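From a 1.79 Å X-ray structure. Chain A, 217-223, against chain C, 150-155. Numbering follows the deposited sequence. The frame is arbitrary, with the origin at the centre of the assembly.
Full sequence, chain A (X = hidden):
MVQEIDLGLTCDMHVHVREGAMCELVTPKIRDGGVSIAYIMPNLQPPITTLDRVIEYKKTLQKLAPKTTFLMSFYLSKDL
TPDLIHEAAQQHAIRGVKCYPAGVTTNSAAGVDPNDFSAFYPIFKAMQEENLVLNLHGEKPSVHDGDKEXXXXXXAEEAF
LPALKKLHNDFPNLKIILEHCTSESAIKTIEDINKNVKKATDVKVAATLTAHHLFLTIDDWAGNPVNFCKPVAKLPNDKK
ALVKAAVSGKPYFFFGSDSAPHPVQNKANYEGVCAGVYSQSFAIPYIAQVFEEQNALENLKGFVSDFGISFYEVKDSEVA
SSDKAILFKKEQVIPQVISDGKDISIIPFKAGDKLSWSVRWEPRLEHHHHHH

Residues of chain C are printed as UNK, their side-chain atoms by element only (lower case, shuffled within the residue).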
# COMPACT_ATOMS: atom_id res chain seq x y z
N THR A 217 9.12 -4.30 4.32
CA THR A 217 9.13 -3.12 3.47
C THR A 217 7.79 -3.04 2.75
O THR A 217 6.93 -3.93 2.88
CB THR A 217 10.26 -3.16 2.43
OG1 THR A 217 10.02 -4.24 1.53
CG2 THR A 217 11.63 -3.33 3.11
N ILE A 218 7.63 -1.99 1.95
CA ILE A 218 6.38 -1.77 1.21
C ILE A 218 5.97 -3.00 0.41
O ILE A 218 4.78 -3.28 0.28
CB ILE A 218 6.51 -0.51 0.31
CG1 ILE A 218 5.18 -0.21 -0.37
CG2 ILE A 218 7.67 -0.67 -0.69
CD1 ILE A 218 5.08 1.22 -0.88
N ASP A 219 6.93 -3.76 -0.11
CA ASP A 219 6.56 -4.93 -0.91
C ASP A 219 5.79 -5.96 -0.09
O ASP A 219 4.97 -6.71 -0.63
CB ASP A 219 7.79 -5.58 -1.52
CG ASP A 219 8.13 -5.00 -2.87
OD1 ASP A 219 7.65 -3.89 -3.15
OD2 ASP A 219 8.87 -5.65 -3.63
N ASP A 220 6.04 -6.01 1.21
CA ASP A 220 5.40 -6.99 2.07
C ASP A 220 3.94 -6.69 2.37
O ASP A 220 3.20 -7.63 2.69
CB ASP A 220 6.16 -7.11 3.39
CG ASP A 220 7.55 -7.66 3.20
OD1 ASP A 220 7.67 -8.78 2.67
OD2 ASP A 220 8.53 -6.97 3.57
N TRP A 221 3.50 -5.42 2.32
CA TRP A 221 2.10 -5.13 2.58
C TRP A 221 1.33 -4.71 1.33
O TRP A 221 0.10 -4.63 1.39
CB TRP A 221 1.94 -4.07 3.69
CG TRP A 221 2.60 -2.73 3.46
CD1 TRP A 221 3.87 -2.36 3.85
CD2 TRP A 221 2.03 -1.58 2.83
NE1 TRP A 221 4.11 -1.05 3.49
CE2 TRP A 221 3.00 -0.55 2.86
CE3 TRP A 221 0.79 -1.32 2.22
CZ2 TRP A 221 2.78 0.70 2.28
CZ3 TRP A 221 0.57 -0.07 1.69
CH2 TRP A 221 1.55 0.92 1.72
N ALA A 222 2.00 -4.47 0.20
CA ALA A 222 1.32 -4.21 -1.06
C ALA A 222 0.63 -5.50 -1.49
O ALA A 222 1.28 -6.44 -1.96
CB ALA A 222 2.29 -3.72 -2.13
N GLY A 223 -0.67 -5.56 -1.30
CA GLY A 223 -1.43 -6.76 -1.55
C GLY A 223 -1.68 -7.62 -0.33
O GLY A 223 -2.45 -8.59 -0.43
N UNK C 150 17.90 -2.53 -5.04
CA UNK C 150 16.63 -3.20 -4.73
C UNK C 150 15.52 -2.65 -5.62
O UNK C 150 15.51 -1.47 -5.98
c UNK C 150 16.40 -2.88 -3.25
c UNK C 150 17.23 -1.68 -2.98
c UNK C 150 18.38 -1.70 -3.93
N UNK C 151 14.62 -3.54 -6.01
CA UNK C 151 13.44 -3.21 -6.80
C UNK C 151 12.21 -3.59 -5.98
O UNK C 151 12.14 -4.70 -5.44
c UNK C 151 12.09 -3.74 -8.90
c UNK C 151 13.43 -3.95 -8.15
c UNK C 151 14.76 -4.27 -10.32
c UNK C 151 14.61 -3.48 -9.02
N UNK C 152 11.27 -2.65 -5.86
CA UNK C 152 10.05 -2.83 -5.09
C UNK C 152 8.91 -2.19 -5.87
O UNK C 152 9.12 -1.62 -6.94
c UNK C 152 12.05 -0.42 -3.40
c UNK C 152 10.80 -0.86 -3.71
c UNK C 152 10.20 -2.22 -3.69
c UNK C 152 10.89 1.31 -4.09
n UNK C 152 10.11 0.24 -4.16
n UNK C 152 12.07 0.93 -3.64
N UNK C 153 7.69 -2.26 -5.32
CA UNK C 153 6.54 -1.83 -6.10
C UNK C 153 6.61 -0.34 -6.44
O UNK C 153 5.94 0.10 -7.37
c UNK C 153 5.21 -2.15 -5.38
c UNK C 153 5.20 -1.51 -3.98
c UNK C 153 4.98 -3.67 -5.30
N UNK C 154 7.39 0.45 -5.71
CA UNK C 154 7.38 1.88 -6.00
C UNK C 154 8.36 2.28 -7.10
O UNK C 154 8.10 3.27 -7.80
c UNK C 154 5.40 3.61 -4.35
c UNK C 154 7.72 2.68 -4.75
c UNK C 154 6.59 2.85 -3.76
c UNK C 154 7.18 3.58 -2.58
N UNK C 155 9.47 1.57 -7.26
CA UNK C 155 10.41 1.91 -8.32
C UNK C 155 10.45 0.87 -9.45
O UNK C 155 11.30 0.98 -10.34
c UNK C 155 12.48 0.88 -7.21
n UNK C 155 13.73 1.03 -6.76
c UNK C 155 11.83 2.14 -7.76
o UNK C 155 11.90 -0.21 -7.19

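Position 150 of chain C carries three side-chain carbons that close a ring onto its own backbone N, and it is out of reach of the facing stretch of chain A. This construction is unique to proline, so the residue is P150(C).

At position 151 there are four carbons, forked at the first, with one arm two carbons long. The CA-to-CB bond points away from this stretch of chain A, and the side chain makes no contact with it. The beta-branched pattern identifies isoleucine, I151(C).

Position 152 has one carbon followed by a five-membered ring of three carbons and two nitrogens. Its CA-to-CB bond points toward chain A, but the end of the side chain leads away. Its CB makes the closest approach, 3.1 Å from OD1 of D219(A), and lies 4.2 Å from CG2 of I218(A). The ring is an imidazole, so the residue is histidine, H152(C).

Position 153 shows three carbons, the first carrying the other two. Short and beta-branched, it has its CA-to-CB bond pointing toward chain A, where it meets I218(A), D219(A) and A222(A). It is valine. CG2 of V153(C) packs 3.8 Å from CG1 of I218(A) and 4.1 Å from CB of A222(A). Both methyls lie near D219(A) and A222(A); CG1 of V153(C) is 3.4 Å from OD1 of D219(A).

Four carbons reappear at position 154, now forked at the second. The CA-to-CB bond runs sideways, but the end of the side chain comes nearer to chain A, and a terminal carbon reaches CD1 of I218(A) at 3.6 Å. The later fork distinguishes leucine, L154(C), from the isoleucine at 151.

Position 155 has two carbons, the second bearing one oxygen and one nitrogen, and does not touch this stretch of chain A. The short amide makes it asparagine. N155(C) ties its own stretch together: its OD1 accepts from N of H152(C) at 2.8 Å, and its ND2 donates to O of P150(C) at 3.2 Å.

The contact combines one polar anchor with a small apolar patch. N of V153(C) donates a hydrogen bond to OD1 of D219(A), at 2.7 Å and an N-H...O angle of 153°, so the carboxylate satisfies a main-chain amide of the partner; OD2 of D219(A) is hydrogen-bonded elsewhere in the structure. Beside this anchor, I218(A) packs against both V153(C) and L154(C), and A222(A), one turn further along, adds its CB to the patch against V153(C). Together the two stretches bury 269 Å², most of it on I218(A), D219(A) and V153(C).

Chain C 150-155: PIHVLN
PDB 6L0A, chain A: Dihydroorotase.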